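Local structure of protein (glutathione s-transferase) (Zea mays, 1BYE) at residues Arg48-Gln53 and Tyr63-Arg68; Gln53-Gln58 and Arg68-Tyr73; Pro111-Val116 and Phe175-Ala180. The protein probably transfers glutathione to electrophilic compounds, as other glutathione S-transferases do, and in maize detoxifies herbicides, probably including atrazine. All coordinates share one frame; numbering follows the deposited sequence.

Contact 1 (Arg48-Gln53 and Tyr63-Arg68). With ATA (atrazine glutathione conjugate), chain E.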
loop_
_atom_site.group_PDB
_atom_site.type_symbol
_atom_site.label_atom_id
_atom_site.label_comp_id
_atom_site.label_asym_id
_atom_site.label_seq_id
_atom_site.Cartn_x
_atom_site.Cartn_y
_atom_site.Cartn_z
ATOM N N ARG A 48 17.406 -9.946 -5.988
ATOM C CA ARG A 48 16.760 -8.663 -6.197
ATOM C C ARG A 48 15.361 -8.542 -5.627
ATOM O O ARG A 48 14.901 -7.407 -5.454
ATOM C CB ARG A 48 16.661 -8.326 -7.683
ATOM C CG ARG A 48 17.906 -8.726 -8.464
ATOM C CD ARG A 48 17.464 -8.907 -9.922
ATOM N NE ARG A 48 18.527 -9.541 -10.671
ATOM C CZ ARG A 48 18.484 -10.043 -11.884
ATOM N NH1 ARG A 48 17.360 -10.037 -12.572
ATOM N NH2 ARG A 48 19.594 -10.587 -12.359
ATOM N N ASN A 49 14.729 -9.637 -5.291
ATOM C CA ASN A 49 13.431 -9.767 -4.649
ATOM C C ASN A 49 13.218 -11.227 -4.226
ATOM O O ASN A 49 13.077 -12.141 -5.062
ATOM C CB ASN A 49 12.324 -9.402 -5.654
ATOM C CG ASN A 49 10.978 -9.298 -4.963
ATOM O OD1 ASN A 49 10.762 -9.951 -3.937
ATOM N ND2 ASN A 49 10.132 -8.426 -5.498
ATOM N N PRO A 50 13.167 -11.496 -2.923
ATOM C CA PRO A 50 13.200 -12.871 -2.422
ATOM C C PRO A 50 11.885 -13.610 -2.659
ATOM O O PRO A 50 11.798 -14.849 -2.750
ATOM C CB PRO A 50 13.544 -12.732 -0.958
ATOM C CG PRO A 50 13.259 -11.313 -0.604
ATOM C CD PRO A 50 13.292 -10.492 -1.858
ATOM N N PHE A 51 10.808 -12.840 -2.805
ATOM C CA PHE A 51 9.522 -13.353 -3.210
ATOM C C PHE A 51 9.476 -13.981 -4.589
ATOM O O PHE A 51 8.983 -15.112 -4.729
ATOM C CB PHE A 51 8.492 -12.210 -3.092
ATOM C CG PHE A 51 8.430 -11.827 -1.626
ATOM C CD1 PHE A 51 8.267 -12.801 -0.647
ATOM C CD2 PHE A 51 8.582 -10.507 -1.262
ATOM C CE1 PHE A 51 8.235 -12.459 0.677
ATOM C CE2 PHE A 51 8.578 -10.195 0.078
ATOM C CZ PHE A 51 8.394 -11.151 1.053
ATOM N N GLY A 52 10.001 -13.269 -5.586
ATOM C CA GLY A 52 9.997 -13.882 -6.912
ATOM C C GLY A 52 9.062 -13.040 -7.770
ATOM O O GLY A 52 8.266 -13.587 -8.546
ATOM N N GLN A 53 9.124 -11.699 -7.548
ATOM C CA GLN A 53 8.505 -10.864 -8.578
ATOM C C GLN A 53 9.056 -9.507 -8.982
ATOM O O GLN A 53 9.796 -8.790 -8.349
ATOM C CB GLN A 53 7.007 -10.633 -8.170
ATOM C CG GLN A 53 6.627 -11.101 -6.817
ATOM C CD GLN A 53 5.604 -10.636 -5.875
ATOM O OE1 GLN A 53 4.419 -10.809 -6.155
ATOM N NE2 GLN A 53 6.011 -10.111 -4.717
ATOM N N TYR A 63 19.343 -3.465 -3.438
ATOM C CA TYR A 63 18.060 -3.737 -4.125
ATOM C C TYR A 63 16.806 -3.323 -3.371
ATOM O O TYR A 63 16.587 -3.328 -2.153
ATOM C CB TYR A 63 18.064 -5.208 -4.581
ATOM C CG TYR A 63 17.996 -6.149 -3.403
ATOM C CD1 TYR A 63 19.107 -6.399 -2.608
ATOM C CD2 TYR A 63 16.788 -6.726 -3.035
ATOM C CE1 TYR A 63 19.023 -7.235 -1.503
ATOM C CE2 TYR A 63 16.691 -7.580 -1.953
ATOM C CZ TYR A 63 17.813 -7.820 -1.186
ATOM O OH TYR A 63 17.732 -8.660 -0.102
ATOM N N LEU A 64 15.908 -2.622 -4.084
ATOM C CA LEU A 64 14.502 -2.480 -3.707
ATOM C C LEU A 64 13.550 -3.392 -4.474
ATOM O O LEU A 64 13.845 -3.997 -5.511
ATOM C CB LEU A 64 14.140 -1.006 -3.873
ATOM C CG LEU A 64 15.136 0.000 -3.304
ATOM C CD1 LEU A 64 14.574 1.418 -3.421
ATOM C CD2 LEU A 64 15.498 -0.279 -1.853
ATOM N N PHE A 65 12.365 -3.621 -3.926
ATOM C CA PHE A 65 11.161 -4.025 -4.620
ATOM C C PHE A 65 9.894 -3.424 -3.995
ATOM O O PHE A 65 9.785 -2.688 -3.001
ATOM C CB PHE A 65 10.956 -5.557 -4.607
ATOM C CG PHE A 65 11.140 -6.168 -3.250
ATOM C CD1 PHE A 65 10.193 -6.053 -2.265
ATOM C CD2 PHE A 65 12.310 -6.850 -2.947
ATOM C CE1 PHE A 65 10.449 -6.548 -0.993
ATOM C CE2 PHE A 65 12.559 -7.342 -1.678
ATOM C CZ PHE A 65 11.647 -7.162 -0.673
ATOM N N GLU A 66 8.785 -3.940 -4.534
ATOM C CA GLU A 66 7.509 -3.299 -4.365
ATOM C C GLU A 66 7.458 -1.947 -5.062
ATOM O O GLU A 66 8.094 -0.985 -4.616
ATOM C CB GLU A 66 7.213 -3.045 -2.876
ATOM C CG GLU A 66 7.207 -4.259 -1.950
ATOM C CD GLU A 66 6.246 -5.283 -2.515
ATOM O OE1 GLU A 66 5.132 -4.790 -2.825
ATOM O OE2 GLU A 66 6.593 -6.464 -2.651
ATOM N N SER A 67 6.653 -1.869 -6.117
ATOM C CA SER A 67 6.477 -0.751 -6.995
ATOM C C SER A 67 6.614 0.540 -6.205
ATOM O O SER A 67 7.336 1.499 -6.496
ATOM C CB SER A 67 5.085 -0.720 -7.628
ATOM O OG SER A 67 4.757 0.404 -8.438
ATOM N N ARG A 68 5.772 0.571 -5.177
ATOM C CA ARG A 68 5.484 1.844 -4.513
ATOM C C ARG A 68 6.669 2.286 -3.678
ATOM O O ARG A 68 6.838 3.486 -3.554
ATOM C CB ARG A 68 4.152 1.681 -3.764
ATOM C CG ARG A 68 3.008 1.796 -4.766
ATOM C CD ARG A 68 1.733 2.365 -4.146
ATOM N NE ARG A 68 0.568 2.235 -5.024
ATOM C CZ ARG A 68 0.074 1.065 -5.443
ATOM N NH1 ARG A 68 0.516 -0.169 -5.153
ATOM N NH2 ARG A 68 -0.972 1.223 -6.247
HETATM N "N'" ATA E . 2.932 -5.267 -5.027
HETATM C "CA'" ATA E . 4.209 -5.826 -5.562
HETATM C "CB'" ATA E . 4.032 -7.263 -6.060
HETATM C "CG'" ATA E . 4.306 -7.415 -7.560
HETATM C "CC'" ATA E . 4.708 -4.976 -6.740
HETATM O "O1'" ATA E . 5.811 -5.274 -7.237
HETATM O "O2'" ATA E . 4.027 -3.984 -7.063
HETATM C "C'" ATA E . 3.115 -8.050 -8.271
HETATM O "O'" ATA E . 1.988 -7.733 -7.852
HETATM N N5 ATA E . -0.040 -9.903 -16.104
HETATM C C6 ATA E . 0.168 -8.586 -16.119
HETATM N N1 ATA E . 0.370 -7.827 -15.046
HETATM C C2 ATA E . 0.855 -8.519 -13.992
HETATM N N3 ATA E . 1.050 -9.859 -14.004
HETATM C C4 ATA E . 0.283 -10.474 -14.928
HETATM N N ATA E . 3.245 -8.251 -9.598
HETATM C CA ATA E . 2.116 -8.871 -10.304
HETATM C C ATA E . 2.610 -9.884 -11.348
HETATM O O ATA E . 2.210 -9.745 -12.512
HETATM C CB ATA E . 1.241 -7.811 -11.019
HETATM S SG ATA E . 1.664 -7.572 -12.762
HETATM N N7 ATA E . -0.270 -11.860 -14.763
HETATM N N11 ATA E . 0.284 -7.962 -17.463
HETATM C C12 ATA E . -0.204 -8.950 -18.485
HETATM C C13 ATA E . 0.067 -8.427 -19.910
HETATM C C8 ATA E . -0.436 -12.651 -16.027
HETATM C C9 ATA E . -0.255 -11.774 -17.283
HETATM C C10 ATA E . 0.421 -13.923 -16.207
HETATM N ND ATA E . 3.777 -10.438 -11.035
HETATM C CAD ATA E . 3.953 -11.877 -11.111
HETATM C CD ATA E . 4.784 -12.445 -9.974
HETATM O OD ATA E . 5.959 -12.810 -10.208
HETATM O "OT'" ATA E . 4.206 -12.680 -8.884
#
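The amide of N49 lies stacked on the ring of F65, their planes only 20° apart. OD1 of N49 sits above one face, toward the rim, while ND2 of N49 lies over the CB-CG end of F65, 3.1 Å from CB. The first torsion of N49 (chi1 -170°) sets CG opposite the backbone N, which puts the amide over F65 with both its ends near the backbone of its own loop. There it accepts a weak bond from F51 N and gives another to Q53 O, two weak bonds that are consistent with its flat setting on the ring. Beside it, CD of P50 meets CE2 of F65 at 3.2 Å, and F51 turns its edge toward the F65 face in an offset edge-to-face pair with centroids 5.9 Å apart. The loop forms part of the glutathione site of the thioredoxin-like N-terminal domain: CB of Q53 comes to 3.2 Å from OD of the conjugate, and OE1 of E66 lies 3.1 Å from its N'. The other oxygen of E66, OE2, is bonded by Q104 of the second subunit, consistent with the dimer partner helping to position this carboxylate. Packing slackens at the opposite end, where the Y63 ring is poorly ordered and P50 CD is 4.5 Å from Y63 CE2. R48 is partly exposed; its CB is directed away from 63-68, and its guanidinium makes a cation-pi contact with Y6.

Contact 2 (Gln53-Gln58 and Arg68-Tyr73). With ATA (atrazine glutathione conjugate), chain E.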
loop_
_atom_site.group_PDB
_atom_site.type_symbol
_atom_site.label_atom_id
_atom_site.label_comp_id
_atom_site.label_asym_id
_atom_site.label_seq_id
_atom_site.Cartn_x
_atom_site.Cartn_y
_atom_site.Cartn_z
ATOM N N GLN A 53 9.124 -11.699 -7.548
ATOM C CA GLN A 53 8.505 -10.864 -8.578
ATOM C C GLN A 53 9.056 -9.507 -8.982
ATOM O O GLN A 53 9.796 -8.790 -8.349
ATOM C CB GLN A 53 7.007 -10.633 -8.170
ATOM C CG GLN A 53 6.627 -11.101 -6.817
ATOM C CD GLN A 53 5.604 -10.636 -5.875
ATOM O OE1 GLN A 53 4.419 -10.809 -6.155
ATOM N NE2 GLN A 53 6.011 -10.111 -4.717
ATOM N N VAL A 54 8.620 -9.071 -10.161
ATOM C CA VAL A 54 9.039 -7.816 -10.784
ATOM C C VAL A 54 8.039 -6.842 -10.192
ATOM O O VAL A 54 6.970 -7.313 -9.884
ATOM C CB VAL A 54 9.066 -7.871 -12.308
ATOM C CG1 VAL A 54 9.316 -9.286 -12.831
ATOM C CG2 VAL A 54 7.804 -7.364 -12.984
ATOM N N PRO A 55 8.403 -5.616 -9.905
ATOM C CA PRO A 55 9.757 -5.141 -10.206
ATOM C C PRO A 55 10.734 -5.499 -9.103
ATOM O O PRO A 55 10.304 -5.914 -8.028
ATOM C CB PRO A 55 9.515 -3.639 -10.341
ATOM C CG PRO A 55 8.558 -3.453 -9.200
ATOM C CD PRO A 55 7.502 -4.490 -9.570
ATOM N N ALA A 56 12.048 -5.554 -9.354
ATOM C CA ALA A 56 12.998 -5.005 -8.372
ATOM C C ALA A 56 13.899 -3.937 -8.962
ATOM O O ALA A 56 14.524 -4.295 -9.976
ATOM C CB ALA A 56 13.846 -6.161 -7.864
ATOM N N LEU A 57 14.124 -2.739 -8.434
ATOM C CA LEU A 57 15.296 -1.929 -8.765
ATOM C C LEU A 57 16.599 -2.489 -8.176
ATOM O O LEU A 57 16.764 -2.753 -6.993
ATOM C CB LEU A 57 15.282 -0.495 -8.337
ATOM C CG LEU A 57 15.746 0.698 -9.135
ATOM C CD1 LEU A 57 15.305 0.817 -10.587
ATOM C CD2 LEU A 57 15.256 1.979 -8.422
ATOM N N GLN A 58 17.617 -2.378 -9.048
ATOM C CA GLN A 58 19.008 -2.320 -8.625
ATOM C C GLN A 58 19.684 -0.955 -8.759
ATOM O O GLN A 58 19.866 -0.404 -9.829
ATOM C CB GLN A 58 19.972 -3.182 -9.399
ATOM C CG GLN A 58 21.263 -3.388 -8.572
ATOM C CD GLN A 58 22.068 -4.333 -9.473
ATOM O OE1 GLN A 58 22.032 -4.171 -10.707
ATOM N NE2 GLN A 58 22.599 -5.392 -8.900
ATOM N N ARG A 68 5.772 0.571 -5.177
ATOM C CA ARG A 68 5.484 1.844 -4.513
ATOM C C ARG A 68 6.669 2.286 -3.678
ATOM O O ARG A 68 6.838 3.486 -3.554
ATOM C CB ARG A 68 4.152 1.681 -3.764
ATOM C CG ARG A 68 3.008 1.796 -4.766
ATOM C CD ARG A 68 1.733 2.365 -4.146
ATOM N NE ARG A 68 0.568 2.235 -5.024
ATOM C CZ ARG A 68 0.074 1.065 -5.443
ATOM N NH1 ARG A 68 0.516 -0.169 -5.153
ATOM N NH2 ARG A 68 -0.972 1.223 -6.247
ATOM N N ALA A 69 7.452 1.370 -3.155
ATOM C CA ALA A 69 8.716 1.575 -2.484
ATOM C C ALA A 69 9.753 2.257 -3.370
ATOM O O ALA A 69 10.377 3.247 -3.026
ATOM C CB ALA A 69 9.294 0.225 -2.027
ATOM N N ILE A 70 10.016 1.741 -4.544
ATOM C CA ILE A 70 10.788 2.177 -5.653
ATOM C C ILE A 70 10.224 3.401 -6.342
ATOM O O ILE A 70 11.071 4.034 -7.012
ATOM C CB ILE A 70 10.784 1.035 -6.706
ATOM C CG1 ILE A 70 11.657 -0.131 -6.268
ATOM C CG2 ILE A 70 11.214 1.486 -8.092
ATOM C CD1 ILE A 70 11.292 -1.487 -6.824
ATOM N N CYS A 71 8.953 3.777 -6.384
ATOM C CA CYS A 71 8.684 5.180 -6.767
ATOM C C CYS A 71 8.932 6.127 -5.592
ATOM O O CYS A 71 8.836 7.356 -5.739
ATOM C CB CYS A 71 7.274 5.361 -7.345
ATOM S SG CYS A 71 6.809 4.058 -8.546
ATOM N N LYS A 72 9.234 5.634 -4.393
ATOM C CA LYS A 72 9.752 6.450 -3.310
ATOM C C LYS A 72 11.222 6.800 -3.529
ATOM O O LYS A 72 11.509 7.984 -3.715
ATOM C CB LYS A 72 9.528 5.826 -1.937
ATOM C CG LYS A 72 8.556 6.440 -0.963
ATOM C CD LYS A 72 7.140 6.727 -1.439
ATOM C CE LYS A 72 6.102 6.175 -0.468
ATOM N NZ LYS A 72 5.048 7.134 -0.013
ATOM N N TYR A 73 12.160 5.886 -3.594
ATOM C CA TYR A 73 13.482 6.069 -4.163
ATOM C C TYR A 73 13.651 7.047 -5.317
ATOM O O TYR A 73 14.432 7.989 -5.154
ATOM C CB TYR A 73 14.016 4.746 -4.705
ATOM C CG TYR A 73 15.460 4.517 -4.362
ATOM C CD1 TYR A 73 15.875 4.550 -3.040
ATOM C CD2 TYR A 73 16.364 4.132 -5.346
ATOM C CE1 TYR A 73 17.186 4.252 -2.704
ATOM C CE2 TYR A 73 17.676 3.824 -5.021
ATOM C CZ TYR A 73 18.069 3.874 -3.698
ATOM O OH TYR A 73 19.358 3.571 -3.362
HETATM N "N'" ATA E . 2.932 -5.267 -5.027
HETATM C "CA'" ATA E . 4.209 -5.826 -5.562
HETATM C "CB'" ATA E . 4.032 -7.263 -6.060
HETATM C "CG'" ATA E . 4.306 -7.415 -7.560
HETATM C "CC'" ATA E . 4.708 -4.976 -6.740
HETATM O "O1'" ATA E . 5.811 -5.274 -7.237
HETATM O "O2'" ATA E . 4.027 -3.984 -7.063
HETATM C "C'" ATA E . 3.115 -8.050 -8.271
HETATM O "O'" ATA E . 1.988 -7.733 -7.852
HETATM N N5 ATA E . -0.040 -9.903 -16.104
HETATM C C6 ATA E . 0.168 -8.586 -16.119
HETATM N N1 ATA E . 0.370 -7.827 -15.046
HETATM C C2 ATA E . 0.855 -8.519 -13.992
HETATM N N3 ATA E . 1.050 -9.859 -14.004
HETATM C C4 ATA E . 0.283 -10.474 -14.928
HETATM N N ATA E . 3.245 -8.251 -9.598
HETATM C CA ATA E . 2.116 -8.871 -10.304
HETATM C C ATA E . 2.610 -9.884 -11.348
HETATM O O ATA E . 2.210 -9.745 -12.512
HETATM C CB ATA E . 1.241 -7.811 -11.019
HETATM S SG ATA E . 1.664 -7.572 -12.762
HETATM N N7 ATA E . -0.270 -11.860 -14.763
HETATM N N11 ATA E . 0.284 -7.962 -17.463
HETATM C C12 ATA E . -0.204 -8.950 -18.485
HETATM C C13 ATA E . 0.067 -8.427 -19.910
HETATM C C8 ATA E . -0.436 -12.651 -16.027
HETATM C C9 ATA E . -0.255 -11.774 -17.283
HETATM C C10 ATA E . 0.421 -13.923 -16.207
HETATM N ND ATA E . 3.777 -10.438 -11.035
HETATM C CAD ATA E . 3.953 -11.877 -11.111
HETATM C CD ATA E . 4.784 -12.445 -9.974
HETATM O OD ATA E . 5.959 -12.810 -10.208
HETATM O "OT'" ATA E . 4.206 -12.680 -8.884
#
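The ring of Y73 meets L57 obliquely, CD2 of L57 resting 3.9 Å from CD2 of the tyrosine. L64 packs on the same side of that ring. The second ring, the pyrrolidine of P55, is wedged between helix and ligand. Its CG touches CD1 of I70 at 4.1 Å, while CD of P55 approaches O1' of the glutathione conjugate to 3.0 Å. The peptide bond before P55 is cis, the conserved cis-proline of the thioredoxin fold, and it lies beside the carboxylate of the conjugate's glutamyl end, as the cis-proline of glutathione S-transferases lies beside bound glutathione.

I70 joins the two ends. Its CG1 stands beside the backbone N and anti to the carbonyl carbon (chi1 -73°), and the nearly extended second torsion of 154° carries CD1 along the loop, where it lies 3.5 Å from the backbone N of L57 as well as against P55. The other branch, CG2, turns to CD2 of L57 at 4.1 Å. L57 is thus held between I70 and Y73, which lie three residues apart on the same face of the helix. The interface is buried, and the side chains that meet are apolar except for the hydroxyl end of Y73, with I70 also resting on the backbone at A56 and L57.

In the fold, helix 67-78 packs against the sheet through this patch. L57 belongs to strand 57-59 and also packs on L5 of strand 3-5, and C17 of helix 14-23 touches both P55 and I70. Other sides of helix 67-78 face helix 88-122, through R68 and K72, and the second subunit, where A69 packs on V96 of that chain.

Contact 3 (Pro111-Val116 and Phe175-Ala180)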
loop_
_atom_site.group_PDB
_atom_site.type_symbol
_atom_site.label_atom_id
_atom_site.label_comp_id
_atom_site.label_asym_id
_atom_site.label_seq_id
_atom_site.Cartn_x
_atom_site.Cartn_y
_atom_site.Cartn_z
ATOM N N PRO A 111 -8.927 -5.725 -11.289
ATOM C CA PRO A 111 -9.691 -6.848 -11.835
ATOM C C PRO A 111 -10.397 -6.416 -13.102
ATOM O O PRO A 111 -10.423 -7.183 -14.065
ATOM C CB PRO A 111 -10.625 -7.261 -10.716
ATOM C CG PRO A 111 -10.330 -6.387 -9.548
ATOM C CD PRO A 111 -9.667 -5.147 -10.115
ATOM N N ILE A 112 -10.741 -5.141 -13.284
ATOM C CA ILE A 112 -11.082 -4.719 -14.650
ATOM C C ILE A 112 -9.948 -5.141 -15.595
ATOM O O ILE A 112 -10.165 -5.940 -16.533
ATOM C CB ILE A 112 -11.417 -3.250 -14.850
ATOM C CG1 ILE A 112 -12.397 -2.700 -13.779
ATOM C CG2 ILE A 112 -11.962 -3.072 -16.274
ATOM C CD1 ILE A 112 -13.055 -1.365 -14.205
ATOM N N LEU A 113 -8.745 -4.690 -15.222
ATOM C CA LEU A 113 -7.569 -4.848 -16.057
ATOM C C LEU A 113 -7.106 -6.270 -16.319
ATOM O O LEU A 113 -6.744 -6.707 -17.426
ATOM C CB LEU A 113 -6.382 -4.172 -15.338
ATOM C CG LEU A 113 -6.468 -2.638 -15.226
ATOM C CD1 LEU A 113 -5.297 -2.187 -14.379
ATOM C CD2 LEU A 113 -6.623 -1.989 -16.581
ATOM N N PHE A 114 -6.916 -7.036 -15.245
ATOM C CA PHE A 114 -6.943 -8.489 -15.353
ATOM C C PHE A 114 -8.106 -9.080 -16.134
ATOM O O PHE A 114 -7.935 -9.986 -16.952
ATOM C CB PHE A 114 -6.986 -9.124 -13.964
ATOM C CG PHE A 114 -6.695 -10.599 -14.066
ATOM C CD1 PHE A 114 -7.650 -11.518 -14.430
ATOM C CD2 PHE A 114 -5.404 -11.036 -13.773
ATOM C CE1 PHE A 114 -7.287 -12.844 -14.495
ATOM C CE2 PHE A 114 -5.048 -12.371 -13.845
ATOM C CZ PHE A 114 -6.017 -13.280 -14.205
ATOM N N GLN A 115 -9.349 -8.677 -15.898
ATOM C CA GLN A 115 -10.386 -9.456 -16.589
ATOM C C GLN A 115 -10.111 -9.235 -18.065
ATOM O O GLN A 115 -10.119 -10.247 -18.770
ATOM C CB GLN A 115 -11.810 -9.201 -16.076
ATOM C CG GLN A 115 -12.002 -9.935 -14.722
ATOM C CD GLN A 115 -12.047 -11.431 -14.970
ATOM O OE1 GLN A 115 -12.358 -11.758 -16.135
ATOM N NE2 GLN A 115 -11.779 -12.272 -13.977
ATOM N N VAL A 116 -10.022 -8.011 -18.544
ATOM C CA VAL A 116 -10.047 -7.774 -19.995
ATOM C C VAL A 116 -8.697 -7.998 -20.693
ATOM O O VAL A 116 -8.690 -8.248 -21.908
ATOM C CB VAL A 116 -10.293 -6.293 -20.250
ATOM C CG1 VAL A 116 -10.383 -6.044 -21.736
ATOM C CG2 VAL A 116 -11.499 -5.742 -19.520
ATOM N N PHE A 175 -6.937 2.765 -20.871
ATOM C CA PHE A 175 -7.321 3.135 -22.236
ATOM C C PHE A 175 -7.088 1.991 -23.209
ATOM O O PHE A 175 -7.488 1.969 -24.386
ATOM C CB PHE A 175 -6.573 4.426 -22.675
ATOM C CG PHE A 175 -7.050 5.612 -21.881
ATOM C CD1 PHE A 175 -6.799 5.660 -20.514
ATOM C CD2 PHE A 175 -7.952 6.545 -22.401
ATOM C CE1 PHE A 175 -7.303 6.643 -19.694
ATOM C CE2 PHE A 175 -8.439 7.574 -21.592
ATOM C CZ PHE A 175 -8.097 7.625 -20.256
ATOM N N ALA A 176 -6.438 0.911 -22.741
ATOM C CA ALA A 176 -6.394 -0.349 -23.476
ATOM C C ALA A 176 -7.793 -0.969 -23.554
ATOM O O ALA A 176 -8.065 -1.655 -24.558
ATOM C CB ALA A 176 -5.401 -1.323 -22.865
ATOM N N THR A 177 -8.597 -0.819 -22.477
ATOM C CA THR A 177 -9.731 -1.734 -22.401
ATOM C C THR A 177 -10.871 -0.818 -22.776
ATOM O O THR A 177 -10.671 0.370 -22.687
ATOM C CB THR A 177 -10.077 -2.236 -21.007
ATOM O OG1 THR A 177 -10.526 -1.039 -20.341
ATOM C CG2 THR A 177 -8.876 -2.851 -20.334
ATOM N N PRO A 178 -12.029 -1.395 -23.080
ATOM C CA PRO A 178 -13.071 -0.536 -23.644
ATOM C C PRO A 178 -13.782 0.277 -22.580
ATOM O O PRO A 178 -14.478 1.229 -22.971
ATOM C CB PRO A 178 -13.921 -1.462 -24.464
ATOM C CG PRO A 178 -13.507 -2.856 -24.162
ATOM C CD PRO A 178 -12.138 -2.806 -23.555
ATOM N N TYR A 179 -13.380 0.238 -21.314
ATOM C CA TYR A 179 -14.028 0.993 -20.264
ATOM C C TYR A 179 -13.344 2.276 -19.849
ATOM O O TYR A 179 -13.427 2.688 -18.684
ATOM C CB TYR A 179 -14.110 0.126 -18.991
ATOM C CG TYR A 179 -14.701 -1.206 -19.415
ATOM C CD1 TYR A 179 -16.019 -1.311 -19.878
ATOM C CD2 TYR A 179 -13.860 -2.304 -19.362
ATOM C CE1 TYR A 179 -16.510 -2.544 -20.285
ATOM C CE2 TYR A 179 -14.358 -3.527 -19.781
ATOM C CZ TYR A 179 -15.666 -3.642 -20.220
ATOM O OH TYR A 179 -16.052 -4.897 -20.575
ATOM N N ALA A 180 -12.697 2.914 -20.824
ATOM C CA ALA A 180 -11.840 4.061 -20.503
ATOM C C ALA A 180 -12.659 5.320 -20.770
ATOM O O ALA A 180 -12.222 6.469 -20.711
ATOM C CB ALA A 180 -10.562 4.013 -21.314
#
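V116 and T177 form the centre of an apolar contact, with CB of V116 3.7 Å from the methyl CG2 of the threonine. The two valine branches part from there. CG1 stands anti to the backbone N (chi1 -178°) and reaches CD of P178 at 4.1 Å, whereas CG2 lies at the edge of the Y179 ring, in its plane, 3.6 Å from CE2. One turn earlier on the helix, CG2 of I112 comes obliquely onto CD2 of the same ring at 3.7 Å, so the tyrosine lies along aliphatic side chains from successive turns. L113 adds a looser touch, its CD2 4.5 Å from CG2 of T177.

Polar bonds act within the loop and leave the interface itself apolar. OG1 of T177 accepts the backbone N of Y179 at 3.3 Å in a fairly straight bond (162°), closing an ST turn, and it is also bonded to O of L174, so the hydroxyl ties the turn to the end of helix 168-176. A valine in its place would probably leave the N of Y179 and the O of L174 without this partner, and the turn that presents the tyrosine would be freer to shift. The hydroxyl of Y179 is bonded by the side chain of Q128 on helix 128-148, whose V131 and L135 also pack on the ring.

The arrangement belongs to the all-helical C-terminal domain of glutathione S-transferases: the long helix 88-122, kinked near P111, packs against the loop after helix 168-176, and the same long helix goes on to supply I118 and M121 to the ligand pocket.

Overall arrangement
Contacts 1 and 2 are neighbours in the thioredoxin-like N-terminal domain, their centres about 6 Å apart. Their segments alternate along the chain, share Q53 and R68, and are tied by a probable hydrogen bond between L64 N and L57 O. Both use helix 67-78, and both touch the conjugate and the second subunit, so this piece of chain contributes to both the glutathione site and the dimer interface. Contact 3 follows later in the sequence, in the helical C-terminal domain, with its centre about 26 Å from that of contact 1 and 24 Å from that of contact 2. Its helix 88-122 comes next after helix 67-78, and the ligand pocket draws residues from both domains.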